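Local coordinates for protein orotidine 5'-phosphate decarboxylase (Sulfolobus solfataricus, PDB 4DBD) that probably catalyses, as a homodimer, the decarboxylation of orotidine 5'-monophosphate to UMP, the final step of de novo UMP biosynthesis, at residues Y126-I131 with R153-K158; Y109-M114 with G138-G143; I134-I139 with E157-V162; T144-I149 with V177-D182. All blocks are in the same frame, centred on the assembly; numbering follows the deposited sequence.

Contact 1: residues Y126-I131 with R153-K158; sequences YIKNVI and RRDFEK
The ring of F156 lies against one turn of helix 124-134, between K128 and I131. Its CE1 rim atom approaches I131 CG2 obliquely at 3.7 Å, while CZ stands 3.8 Å from K128 O, with that carbonyl oxygen near the ring plane at the edge. CG of K128 touches the neighbouring rim atom, CE2 of F156, at 4.1 Å. F156 is the first residue to leave the helix 146-155, and its CG, anti to its own carbonyl carbon (chi1 -58°), carries the ring across to the other helix. Beyond CG the K128 chain runs extended past the phenyl group and brings its ammonium to D155 in a salt bridge. Its NZ and D155 OD2 are modelled too close together, which leaves the exact length doubtful. R154 completes a salt-bridge network: R154 NE donates to D155 OD1 at 2.6 Å, nearly straight, and meets that oxygen from above the carboxylate plane. The carboxylate probably offsets two nearby positive charges. K128 also lies in cation-pi contact with Y152, with the same reserve about where NZ sits. In the TIM barrel these are two consecutive outer helices: inward, I127 and I131 pack on strand 107-113; V130 lies on helix 90-103, and Y126 meets F123 of the second subunit edge-to-face.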
loop_
_atom_site.group_PDB
_atom_site.type_symbol
_atom_site.label_atom_id
_atom_site.label_comp_id
_atom_site.label_asym_id
_atom_site.label_seq_id
_atom_site.Cartn_x
_atom_site.Cartn_y
_atom_site.Cartn_z
ATOM N N TYR A 126 -4.916 0.042 19.738
ATOM C CA TYR A 126 -5.775 -0.216 18.586
ATOM C C TYR A 126 -5.188 -1.302 17.677
ATOM O O TYR A 126 -5.864 -2.252 17.302
ATOM C CB TYR A 126 -5.974 1.059 17.776
ATOM C CG TYR A 126 -6.874 0.843 16.578
ATOM C CD1 TYR A 126 -8.211 0.502 16.750
ATOM C CD2 TYR A 126 -6.386 0.968 15.279
ATOM C CE1 TYR A 126 -9.046 0.300 15.670
ATOM C CE2 TYR A 126 -7.216 0.767 14.187
ATOM C CZ TYR A 126 -8.544 0.433 14.389
ATOM O OH TYR A 126 -9.371 0.230 13.313
ATOM N N ILE A 127 -3.922 -1.147 17.313
ATOM C CA ILE A 127 -3.291 -2.100 16.412
ATOM C C ILE A 127 -3.251 -3.500 17.039
ATOM O O ILE A 127 -3.554 -4.487 16.382
ATOM C CB ILE A 127 -1.890 -1.596 15.949
ATOM C CG1 ILE A 127 -2.078 -0.621 14.767
ATOM C CG2 ILE A 127 -1.021 -2.759 15.519
ATOM C CD1 ILE A 127 -0.905 0.312 14.519
ATOM N N LYS A 128 -2.899 -3.588 18.317
ATOM C CA LYS A 128 -2.924 -4.881 19.003
ATOM C C LYS A 128 -4.309 -5.514 18.981
ATOM O O LYS A 128 -4.441 -6.721 18.761
ATOM C CB LYS A 128 -2.393 -4.750 20.437
ATOM C CG LYS A 128 -0.895 -4.534 20.476
ATOM C CD LYS A 128 -0.343 -4.476 21.902
ATOM C CE LYS A 128 1.161 -4.224 21.884
ATOM N NZ LYS A 128 1.775 -4.413 23.234
ATOM N N ASN A 129 -5.340 -4.707 19.199
ATOM C CA ASN A 129 -6.709 -5.203 19.096
ATOM C C ASN A 129 -7.058 -5.718 17.705
ATOM O O ASN A 129 -7.691 -6.760 17.557
ATOM C CB ASN A 129 -7.705 -4.128 19.516
ATOM C CG ASN A 129 -7.700 -3.909 20.999
ATOM O OD1 ASN A 129 -7.192 -4.747 21.746
ATOM N ND2 ASN A 129 -8.253 -2.784 21.441
ATOM N N VAL A 130 -6.670 -4.973 16.682
ATOM C CA VAL A 130 -6.856 -5.451 15.318
ATOM C C VAL A 130 -6.177 -6.804 15.146
ATOM O O VAL A 130 -6.754 -7.741 14.582
ATOM C CB VAL A 130 -6.325 -4.438 14.294
ATOM C CG1 VAL A 130 -6.335 -5.039 12.916
ATOM C CG2 VAL A 130 -7.163 -3.167 14.335
ATOM N N ILE A 131 -4.941 -6.915 15.627
ATOM C CA ILE A 131 -4.208 -8.169 15.476
ATOM C C ILE A 131 -4.906 -9.304 16.222
ATOM O O ILE A 131 -5.004 -10.422 15.724
ATOM C CB ILE A 131 -2.734 -8.025 15.930
ATOM C CG1 ILE A 131 -1.997 -7.090 14.965
ATOM C CG2 ILE A 131 -2.055 -9.376 15.995
ATOM C CD1 ILE A 131 -0.645 -6.590 15.482
ATOM N N ARG A 153 6.381 -9.852 21.448
ATOM C CA ARG A 153 6.644 -11.274 21.670
ATOM C C ARG A 153 5.917 -11.747 22.927
ATOM O O ARG A 153 5.389 -12.857 22.972
ATOM C CB ARG A 153 8.143 -11.550 21.775
ATOM C CG ARG A 153 8.482 -12.952 22.277
ATOM C CD ARG A 153 7.814 -14.024 21.436
ATOM N NE ARG A 153 8.364 -14.050 20.088
ATOM C CZ ARG A 153 7.702 -14.468 19.013
ATOM N NH1 ARG A 153 6.448 -14.888 19.117
ATOM N NH2 ARG A 153 8.299 -14.445 17.832
ATOM N N ARG A 154 5.905 -10.892 23.944
ATOM C CA ARG A 154 5.183 -11.158 25.186
ATOM C C ARG A 154 3.681 -11.244 24.929
ATOM O O ARG A 154 3.009 -12.161 25.409
ATOM C CB ARG A 154 5.468 -10.041 26.200
ATOM C CG ARG A 154 4.422 -9.912 27.309
ATOM C CD ARG A 154 4.479 -8.548 27.989
ATOM N NE ARG A 154 3.851 -7.485 27.202
ATOM C CZ ARG A 154 4.123 -6.190 27.352
ATOM N NH1 ARG A 154 5.023 -5.807 28.252
ATOM N NH2 ARG A 154 3.508 -5.279 26.602
ATOM N N ASP A 155 3.162 -10.279 24.171
ATOM C CA ASP A 155 1.727 -10.164 23.930
ATOM C C ASP A 155 1.206 -11.209 22.948
ATOM O O ASP A 155 0.023 -11.517 22.934
ATOM C CB ASP A 155 1.382 -8.767 23.408
ATOM C CG ASP A 155 1.678 -7.670 24.417
ATOM O OD1 ASP A 155 1.847 -7.971 25.626
ATOM O OD2 ASP A 155 1.739 -6.493 23.994
ATOM N N PHE A 156 2.093 -11.746 22.123
ATOM C CA PHE A 156 1.692 -12.686 21.083
ATOM C C PHE A 156 2.702 -13.827 20.986
ATOM O O PHE A 156 3.422 -13.959 19.999
ATOM C CB PHE A 156 1.521 -11.954 19.737
ATOM C CG PHE A 156 0.512 -10.824 19.781
ATOM C CD1 PHE A 156 -0.842 -11.068 19.556
ATOM C CD2 PHE A 156 0.910 -9.522 20.048
ATOM C CE1 PHE A 156 -1.771 -10.035 19.604
ATOM C CE2 PHE A 156 -0.015 -8.479 20.100
ATOM C CZ PHE A 156 -1.362 -8.739 19.882
ATOM N N GLU A 157 2.745 -14.655 22.024
ATOM C CA GLU A 157 3.765 -15.694 22.134
ATOM C C GLU A 157 3.827 -16.676 20.951
ATOM O O GLU A 157 4.901 -17.168 20.616
ATOM C CB GLU A 157 3.611 -16.467 23.451
ATOM C CG GLU A 157 2.421 -17.415 23.479
ATOM C CD GLU A 157 2.602 -18.558 24.470
ATOM O OE1 GLU A 157 3.750 -18.797 24.915
ATOM O OE2 GLU A 157 1.592 -19.220 24.800
ATOM N N LYS A 158 2.688 -16.967 20.323
ATOM C CA LYS A 158 2.655 -17.979 19.259
ATOM C C LYS A 158 2.826 -17.421 17.840
ATOM O O LYS A 158 3.048 -18.176 16.888
ATOM C CB LYS A 158 1.358 -18.799 19.327
ATOM C CG LYS A 158 1.305 -19.809 20.459
ATOM C CD LYS A 158 0.118 -20.741 20.286
ATOM C CE LYS A 158 0.045 -21.763 21.409
ATOM N NZ LYS A 158 -0.110 -21.107 22.737
#

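Contact 2: residues Y109-M114 with G138-G143; sequences YLVAVM and GIVVGG
V111 and V140 meet through their CG2 methyls, 4.2 Å apart, on the inward face of two parallel neighbouring strands of the TIM barrel. The strands, 107-113 and 138-141, belong to one beta-alpha-beta unit whose crossover helix is 124-134. CG2, anti to the carbonyl carbon in both valines, is the branch that meets its mate, and V140 also packs on P164, a predicted substrate-binding residue. The other face, with L110, I139, V113 and V141, turns to the surrounding helices; there V141 CG1 sits 4.0 Å from both CB and CG2 of V113. The axes of strand segments 109-113 and 138-141 cross at -30°. Backbone bonds knit the pair: L110 N to G138 O, V140 N to L110 O, then a beta bulge that shifts the register by one. At the bulge V140 O accepts two donors, both in its carbonyl plane: A112 N at 2.9 Å and V113 N at 3.3 Å. The ladder resumes with G142 N to V113 O, 2.9 Å, where the donor stands well above the carbonyl plane. At the opposite end Y109 lays its ring over G138. CD1 of Y109 is 3.4 Å from G138 CA, and G138 N lies over one ring face, offset toward the rim. A CB on G138 would run into Y109 CE1, and glycine lets the ring lie this close. The phenol end reaches the polar edge of the barrel, where Y109 OH hydrogen-bonds E55 OE1 and makes a weak bond with K137 NZ.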
loop_
_atom_site.group_PDB
_atom_site.type_symbol
_atom_site.label_atom_id
_atom_site.label_comp_id
_atom_site.label_asym_id
_atom_site.label_seq_id
_atom_site.Cartn_x
_atom_site.Cartn_y
_atom_site.Cartn_z
ATOM N N TYR A 109 0.364 -11.615 7.268
ATOM C CA TYR A 109 1.214 -10.935 8.250
ATOM C C TYR A 109 0.732 -9.496 8.357
ATOM O O TYR A 109 0.541 -8.834 7.332
ATOM C CB TYR A 109 2.668 -10.928 7.772
ATOM C CG TYR A 109 3.361 -12.260 7.894
ATOM C CD1 TYR A 109 4.227 -12.514 8.948
ATOM C CD2 TYR A 109 3.160 -13.262 6.951
ATOM C CE1 TYR A 109 4.869 -13.731 9.069
ATOM C CE2 TYR A 109 3.807 -14.488 7.063
ATOM C CZ TYR A 109 4.655 -14.710 8.126
ATOM O OH TYR A 109 5.298 -15.914 8.261
ATOM N N LEU A 110 0.551 -8.996 9.582
ATOM C CA LEU A 110 0.072 -7.626 9.756
ATOM C C LEU A 110 1.173 -6.709 10.281
ATOM O O LEU A 110 1.944 -7.082 11.162
ATOM C CB LEU A 110 -1.127 -7.576 10.695
ATOM C CG LEU A 110 -2.419 -8.267 10.260
ATOM C CD1 LEU A 110 -3.467 -8.115 11.351
ATOM C CD2 LEU A 110 -2.929 -7.682 8.928
ATOM N N VAL A 111 1.245 -5.505 9.726
ATOM C CA VAL A 111 2.239 -4.529 10.157
ATOM C C VAL A 111 1.845 -3.913 11.499
ATOM O O VAL A 111 0.784 -3.288 11.621
ATOM C CB VAL A 111 2.411 -3.422 9.107
ATOM C CG1 VAL A 111 3.347 -2.337 9.648
ATOM C CG2 VAL A 111 2.951 -4.018 7.821
ATOM N N ALA A 112 2.691 -4.094 12.513
ATOM C CA ALA A 112 2.368 -3.584 13.855
ATOM C C ALA A 112 3.153 -2.326 14.191
ATOM O O ALA A 112 2.585 -1.347 14.690
ATOM C CB ALA A 112 2.582 -4.657 14.931
ATOM N N VAL A 113 4.461 -2.372 13.966
ATOM C CA VAL A 113 5.331 -1.234 14.220
ATOM C C VAL A 113 6.314 -1.073 13.064
ATOM O O VAL A 113 6.937 -2.042 12.631
ATOM C CB VAL A 113 6.143 -1.418 15.517
ATOM C CG1 VAL A 113 6.918 -0.136 15.842
ATOM C CG2 VAL A 113 5.229 -1.812 16.659
ATOM N N MET A 114 6.453 0.141 12.554
ATOM C CA MET A 114 7.487 0.387 11.544
ATOM C C MET A 114 8.748 1.007 12.131
ATOM O O MET A 114 8.755 1.467 13.278
ATOM C CB MET A 114 6.944 1.203 10.380
ATOM C CG MET A 114 5.745 0.544 9.740
ATOM S SD MET A 114 5.382 1.209 8.114
ATOM C CE MET A 114 6.925 0.837 7.263
ATOM N N GLY A 138 1.390 -14.014 11.271
ATOM C CA GLY A 138 2.524 -13.254 11.766
ATOM C C GLY A 138 2.287 -11.760 11.829
ATOM O O GLY A 138 1.240 -11.258 11.396
ATOM N N ILE A 139 3.272 -11.051 12.376
ATOM C CA ILE A 139 3.226 -9.600 12.466
ATOM C C ILE A 139 4.600 -9.035 12.182
ATOM O O ILE A 139 5.623 -9.682 12.443
ATOM C CB ILE A 139 2.740 -9.107 13.856
ATOM C CG1 ILE A 139 3.588 -9.725 14.957
ATOM C CG2 ILE A 139 1.248 -9.440 14.047
ATOM C CD1 ILE A 139 3.190 -9.274 16.363
ATOM N N VAL A 140 4.617 -7.826 11.635
ATOM C CA VAL A 140 5.852 -7.151 11.292
ATOM C C VAL A 140 6.145 -6.135 12.393
ATOM O O VAL A 140 5.348 -5.231 12.618
ATOM C CB VAL A 140 5.714 -6.419 9.927
ATOM C CG1 VAL A 140 7.036 -5.770 9.519
ATOM C CG2 VAL A 140 5.234 -7.373 8.849
ATOM N N VAL A 141 7.261 -6.307 13.101
ATOM C CA VAL A 141 7.657 -5.356 14.146
ATOM C C VAL A 141 9.064 -4.833 13.857
ATOM O O VAL A 141 10.028 -5.602 13.840
ATOM C CB VAL A 141 7.626 -5.981 15.551
ATOM C CG1 VAL A 141 7.822 -4.889 16.594
ATOM C CG2 VAL A 141 6.304 -6.705 15.783
ATOM N N GLY A 142 9.170 -3.522 13.639
ATOM C CA GLY A 142 10.411 -2.891 13.203
ATOM C C GLY A 142 11.666 -3.255 13.982
ATOM O O GLY A 142 11.648 -3.322 15.215
ATOM N N GLY A 143 12.764 -3.467 13.254
ATOM C CA GLY A 143 14.026 -3.890 13.848
ATOM C C GLY A 143 14.782 -2.794 14.587
ATOM O O GLY A 143 15.687 -3.082 15.372
#

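Contact 3: residues I134-I139 with E157-V162; sequences ISPKGI and EKMTIV
M159 folds its thioether over the chain that enters strand 138-141, with SD 3.1 Å from P136 O and CG 3.6 Å from G138 CA. Its CG is anti to the backbone N (chi1 -163°), and the bend at chi2 turns SD back toward P136, whose CG it meets at 4.0 Å. The M159 side chain crosses that of I139 at about a right angle, CG of M159 lying 3.9 Å from I139 CG1. An alanine here would probably open a gap beside P136 and I139, leaving both with less apolar cover. Strands 138-141 and 160-163 are the parallel pair of the next beta-alpha-beta unit, crossing over through helix 146-155. T160 N is satisfied by K137 O at 3.2 Å. T160 O receives I139 N at 2.9 Å, nearly along the C=O axis, and I139 O takes V162 N at 3.0 Å, almost straight. I161 N faces the other way, to D182 OD2, while M159 O accepts from R153 NH1. I139 and I161 lie side by side, pointing the same way. Beside T160, on the face of the sheet away from I139 and I161, the K137 chain, bent at chi2 and chi4, ends with NZ 3.6 Å from T160 OG1; its strong partner is E55, in a salt bridge.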
loop_
_atom_site.group_PDB
_atom_site.type_symbol
_atom_site.label_atom_id
_atom_site.label_comp_id
_atom_site.label_asym_id
_atom_site.label_seq_id
_atom_site.Cartn_x
_atom_site.Cartn_y
_atom_site.Cartn_z
ATOM N N ILE A 134 -8.063 -10.464 14.164
ATOM C CA ILE A 134 -7.745 -11.096 12.886
ATOM C C ILE A 134 -6.973 -12.396 13.056
ATOM O O ILE A 134 -7.188 -13.350 12.313
ATOM C CB ILE A 134 -6.955 -10.126 11.970
ATOM C CG1 ILE A 134 -7.857 -8.965 11.541
ATOM C CG2 ILE A 134 -6.395 -10.851 10.745
ATOM C CD1 ILE A 134 -8.921 -9.353 10.513
ATOM N N SER A 135 -6.088 -12.437 14.045
ATOM C CA SER A 135 -5.287 -13.626 14.313
ATOM C C SER A 135 -4.487 -14.064 13.085
ATOM O O SER A 135 -4.666 -15.177 12.581
ATOM C CB SER A 135 -6.179 -14.766 14.821
ATOM O OG SER A 135 -5.407 -15.913 15.124
ATOM N N PRO A 136 -3.600 -13.183 12.600
ATOM C CA PRO A 136 -2.744 -13.459 11.441
ATOM C C PRO A 136 -1.715 -14.548 11.753
ATOM O O PRO A 136 -1.528 -14.894 12.916
ATOM C CB PRO A 136 -2.036 -12.111 11.202
ATOM C CG PRO A 136 -2.027 -11.449 12.583
ATOM C CD PRO A 136 -3.338 -11.859 13.201
ATOM N N LYS A 137 -1.076 -15.095 10.724
ATOM C CA LYS A 137 0.055 -16.004 10.919
ATOM C C LYS A 137 1.180 -15.270 11.648
ATOM O O LYS A 137 1.827 -15.824 12.543
ATOM C CB LYS A 137 0.568 -16.505 9.572
ATOM C CG LYS A 137 1.937 -17.190 9.635
ATOM C CD LYS A 137 1.823 -18.703 9.748
ATOM C CE LYS A 137 3.209 -19.357 9.820
ATOM N NZ LYS A 137 4.258 -18.510 9.192
ATOM N N GLY A 138 1.390 -14.014 11.271
ATOM C CA GLY A 138 2.524 -13.254 11.766
ATOM C C GLY A 138 2.287 -11.760 11.829
ATOM O O GLY A 138 1.240 -11.258 11.396
ATOM N N ILE A 139 3.272 -11.051 12.376
ATOM C CA ILE A 139 3.226 -9.600 12.466
ATOM C C ILE A 139 4.600 -9.035 12.182
ATOM O O ILE A 139 5.623 -9.682 12.443
ATOM C CB ILE A 139 2.740 -9.107 13.856
ATOM C CG1 ILE A 139 3.588 -9.725 14.957
ATOM C CG2 ILE A 139 1.248 -9.440 14.047
ATOM C CD1 ILE A 139 3.190 -9.274 16.363
ATOM N N GLU A 157 2.745 -14.655 22.024
ATOM C CA GLU A 157 3.765 -15.694 22.134
ATOM C C GLU A 157 3.827 -16.676 20.951
ATOM O O GLU A 157 4.901 -17.168 20.616
ATOM C CB GLU A 157 3.611 -16.467 23.451
ATOM C CG GLU A 157 2.421 -17.415 23.479
ATOM C CD GLU A 157 2.602 -18.558 24.470
ATOM O OE1 GLU A 157 3.750 -18.797 24.915
ATOM O OE2 GLU A 157 1.592 -19.220 24.800
ATOM N N LYS A 158 2.688 -16.967 20.323
ATOM C CA LYS A 158 2.655 -17.979 19.259
ATOM C C LYS A 158 2.826 -17.421 17.840
ATOM O O LYS A 158 3.048 -18.176 16.888
ATOM C CB LYS A 158 1.358 -18.799 19.327
ATOM C CG LYS A 158 1.305 -19.809 20.459
ATOM C CD LYS A 158 0.118 -20.741 20.286
ATOM C CE LYS A 158 0.045 -21.763 21.409
ATOM N NZ LYS A 158 -0.110 -21.107 22.737
ATOM N N MET A 159 2.717 -16.106 17.708
ATOM C CA MET A 159 2.793 -15.439 16.419
ATOM C C MET A 159 4.199 -15.499 15.830
ATOM O O MET A 159 5.184 -15.442 16.575
ATOM C CB MET A 159 2.429 -13.971 16.624
ATOM C CG MET A 159 2.084 -13.257 15.358
ATOM S SD MET A 159 0.376 -13.608 14.987
ATOM C CE MET A 159 -0.420 -12.701 16.293
ATOM N N THR A 160 4.306 -15.618 14.503
ATOM C CA THR A 160 5.587 -15.369 13.837
ATOM C C THR A 160 5.859 -13.866 13.819
ATOM O O THR A 160 5.038 -13.079 13.348
ATOM C CB THR A 160 5.614 -15.916 12.395
ATOM O OG1 THR A 160 5.341 -17.321 12.422
ATOM C CG2 THR A 160 6.976 -15.680 11.738
ATOM N N ILE A 161 7.017 -13.469 14.330
ATOM C CA ILE A 161 7.401 -12.065 14.333
ATOM C C ILE A 161 8.539 -11.870 13.348
ATOM O O ILE A 161 9.547 -12.562 13.410
ATOM C CB ILE A 161 7.782 -11.591 15.760
ATOM C CG1 ILE A 161 6.565 -11.723 16.682
ATOM C CG2 ILE A 161 8.333 -10.163 15.746
ATOM C CD1 ILE A 161 6.736 -11.113 18.079
ATOM N N VAL A 162 8.350 -10.946 12.411
ATOM C CA VAL A 162 9.361 -10.652 11.395
ATOM C C VAL A 162 9.742 -9.188 11.527
ATOM O O VAL A 162 8.885 -8.331 11.807
ATOM C CB VAL A 162 8.866 -10.969 9.966
ATOM C CG1 VAL A 162 8.607 -12.468 9.823
ATOM C CG2 VAL A 162 7.619 -10.149 9.632
#

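Contact 4: residues T144-I149 with V177-D182; sequences TKLDHI and VCAGAD. With SO4 (sulfate ion), chain C.
I149 reaches from the first turn of helix 146-155 to the end of helix 175-179, starting with its CB, 4.1 Å from A179 CB. The branch CG2, anti to the backbone N, does most of the touching: it lies 3.5 Å from A181 N, 3.8 Å from A179 C and 4.1 Å from A181 CB. The longer branch starts anti to the carbonyl carbon (chi1 -64°); its CG1 packs on V141 CG1, and the tip, CD1, ends beside G142 O. The segment that I149 CG2 touches is a helix C-terminus closed by a Schellman motif. G180 there has positive phi, where a side chain would collide with the carbonyl oxygen of A179. A179 CB fills in beside I149, 4.0 Å from L146 O, while L146 CD2 adds only a loose contact with the same methyl. H148, one residue before I149, points elsewhere: its NE2 donates to O3 of a sulfate ion at 3.0 Å (158°), and the sulfur lies in the ring plane, at its edge. The ion, probably from the crystallisation liquor, is also bound by T121 OG1. A phenylalanine in place of H148 would probably leave sulfate O3 without this N-H and weaken the hold on the ion. Beneath the contact, I149 rests on strands 138-141 and 160-163, A181 covers I161 and S163 of the latter, and R153, further along helix 146-155, bonds to G180 O.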
loop_
_atom_site.group_PDB
_atom_site.type_symbol
_atom_site.label_atom_id
_atom_site.label_comp_id
_atom_site.label_asym_id
_atom_site.label_seq_id
_atom_site.Cartn_x
_atom_site.Cartn_y
_atom_site.Cartn_z
ATOM N N THR A 144 14.422 -1.538 14.330
ATOM C CA THR A 144 14.957 -0.414 15.090
ATOM C C THR A 144 14.206 -0.294 16.410
ATOM O O THR A 144 14.621 0.440 17.311
ATOM C CB THR A 144 14.731 0.903 14.356
ATOM O OG1 THR A 144 13.352 0.981 13.980
ATOM C CG2 THR A 144 15.603 0.997 13.126
ATOM N N LYS A 145 13.085 -0.999 16.503
ATOM C CA LYS A 145 12.169 -0.847 17.627
ATOM C C LYS A 145 12.236 -2.078 18.532
ATOM O O LYS A 145 11.257 -2.835 18.647
ATOM C CB LYS A 145 10.740 -0.638 17.107
ATOM C CG LYS A 145 10.605 0.454 16.032
ATOM C CD LYS A 145 10.981 1.836 16.581
ATOM C CE LYS A 145 10.611 2.966 15.604
ATOM N NZ LYS A 145 9.137 3.218 15.505
ATOM N N LEU A 146 13.394 -2.273 19.165
ATOM C CA LEU A 146 13.657 -3.484 19.944
ATOM C C LEU A 146 12.710 -3.670 21.125
ATOM O O LEU A 146 12.252 -4.778 21.358
ATOM C CB LEU A 146 15.112 -3.556 20.419
ATOM C CG LEU A 146 16.219 -3.573 19.359
ATOM C CD1 LEU A 146 17.552 -3.917 20.008
ATOM C CD2 LEU A 146 15.909 -4.558 18.233
ATOM N N ASP A 147 12.442 -2.603 21.878
ATOM C CA ASP A 147 11.512 -2.690 23.005
ATOM C C ASP A 147 10.177 -3.254 22.542
ATOM O O ASP A 147 9.580 -4.107 23.204
ATOM C CB ASP A 147 11.279 -1.314 23.632
ATOM C CG ASP A 147 12.468 -0.831 24.441
ATOM O OD1 ASP A 147 13.609 -1.042 23.985
ATOM O OD2 ASP A 147 12.256 -0.253 25.537
ATOM N N HIS A 148 9.707 -2.766 21.399
ATOM C CA HIS A 148 8.401 -3.196 20.891
ATOM C C HIS A 148 8.416 -4.660 20.453
ATOM O O HIS A 148 7.412 -5.369 20.594
ATOM C CB HIS A 148 7.940 -2.280 19.756
ATOM C CG HIS A 148 7.677 -0.869 20.187
ATOM N ND1 HIS A 148 6.556 -0.508 20.903
ATOM C CD2 HIS A 148 8.385 0.270 19.999
ATOM C CE1 HIS A 148 6.585 0.792 21.136
ATOM N NE2 HIS A 148 7.685 1.287 20.598
ATOM N N ILE A 149 9.549 -5.119 19.927
ATOM C CA ILE A 149 9.690 -6.525 19.557
ATOM C C ILE A 149 9.497 -7.421 20.773
ATOM O O ILE A 149 8.748 -8.399 20.728
ATOM C CB ILE A 149 11.079 -6.810 18.934
ATOM C CG1 ILE A 149 11.233 -6.052 17.619
ATOM C CG2 ILE A 149 11.282 -8.299 18.703
ATOM C CD1 ILE A 149 12.597 -6.240 16.957
ATOM N N VAL A 177 16.183 -10.648 16.328
ATOM C CA VAL A 177 16.003 -12.021 16.765
ATOM C C VAL A 177 16.267 -12.153 18.267
ATOM O O VAL A 177 15.477 -12.760 18.979
ATOM C CB VAL A 177 16.871 -13.001 15.972
ATOM C CG1 VAL A 177 16.705 -14.410 16.522
ATOM C CG2 VAL A 177 16.472 -12.958 14.501
ATOM N N CYS A 178 17.354 -11.562 18.760
ATOM C CA CYS A 178 17.644 -11.678 20.190
ATOM C C CYS A 178 16.558 -11.022 21.051
ATOM O O CYS A 178 16.257 -11.506 22.139
ATOM C CB CYS A 178 19.048 -11.162 20.532
ATOM S SG CYS A 178 20.382 -12.229 19.910
ATOM N N ALA A 179 15.935 -9.959 20.542
ATOM C CA ALA A 179 14.840 -9.299 21.258
ATOM C C ALA A 179 13.523 -10.083 21.234
ATOM O O ALA A 179 12.599 -9.769 21.987
ATOM C CB ALA A 179 14.618 -7.888 20.721
ATOM N N GLY A 180 13.419 -11.080 20.356
ATOM C CA GLY A 180 12.239 -11.922 20.345
ATOM C C GLY A 180 11.636 -12.176 18.978
ATOM O O GLY A 180 10.641 -12.896 18.866
ATOM N N ALA A 181 12.236 -11.605 17.938
ATOM C CA ALA A 181 11.747 -11.830 16.577
ATOM C C ALA A 181 12.123 -13.231 16.088
ATOM O O ALA A 181 13.115 -13.810 16.522
ATOM C CB ALA A 181 12.287 -10.764 15.632
ATOM N N ASP A 182 11.331 -13.772 15.170
ATOM C CA ASP A 182 11.664 -15.052 14.565
ATOM C C ASP A 182 12.647 -14.905 13.403
ATOM O O ASP A 182 13.613 -15.653 13.299
ATOM C CB ASP A 182 10.393 -15.759 14.097
ATOM C CG ASP A 182 9.515 -16.162 15.251
ATOM O OD1 ASP A 182 9.905 -17.104 15.973
ATOM O OD2 ASP A 182 8.459 -15.530 15.459
HETATM S S SO4 C . 8.939 4.896 20.268
HETATM O O1 SO4 C . 9.975 3.896 20.010
HETATM O O2 SO4 C . 8.579 5.554 19.011
HETATM O O3 SO4 C . 7.761 4.246 20.843
HETATM O O4 SO4 C . 9.442 5.895 21.204
#

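Overall arrangement
Contacts 2 and 3 are successive steps of one barrel wall, sharing G138 and I139 and joined by V141 N to V162 O (2.9 Å). Contacts 1 and 4 lie outside it, at opposite ends of helix 146-155, with centres about 14 Å apart. I131 CD1 ties contact 1 to the wall, 3.7 Å from I139 CG2. D182 of contact 4 links to two others: its OD2 takes R153 NH2 of contact 1 at 2.6 Å and I161 N of contact 3 at 2.8 Å. K145 NZ of contact 4 hydrogen-bonds M114 O of contact 2 (2.9 Å). The predicted substrate site lies nearest contact 2, the V140 side chain being about 4 Å from that of P164; the side chains of L146 of contact 4 and M166 are about 6 Å apart.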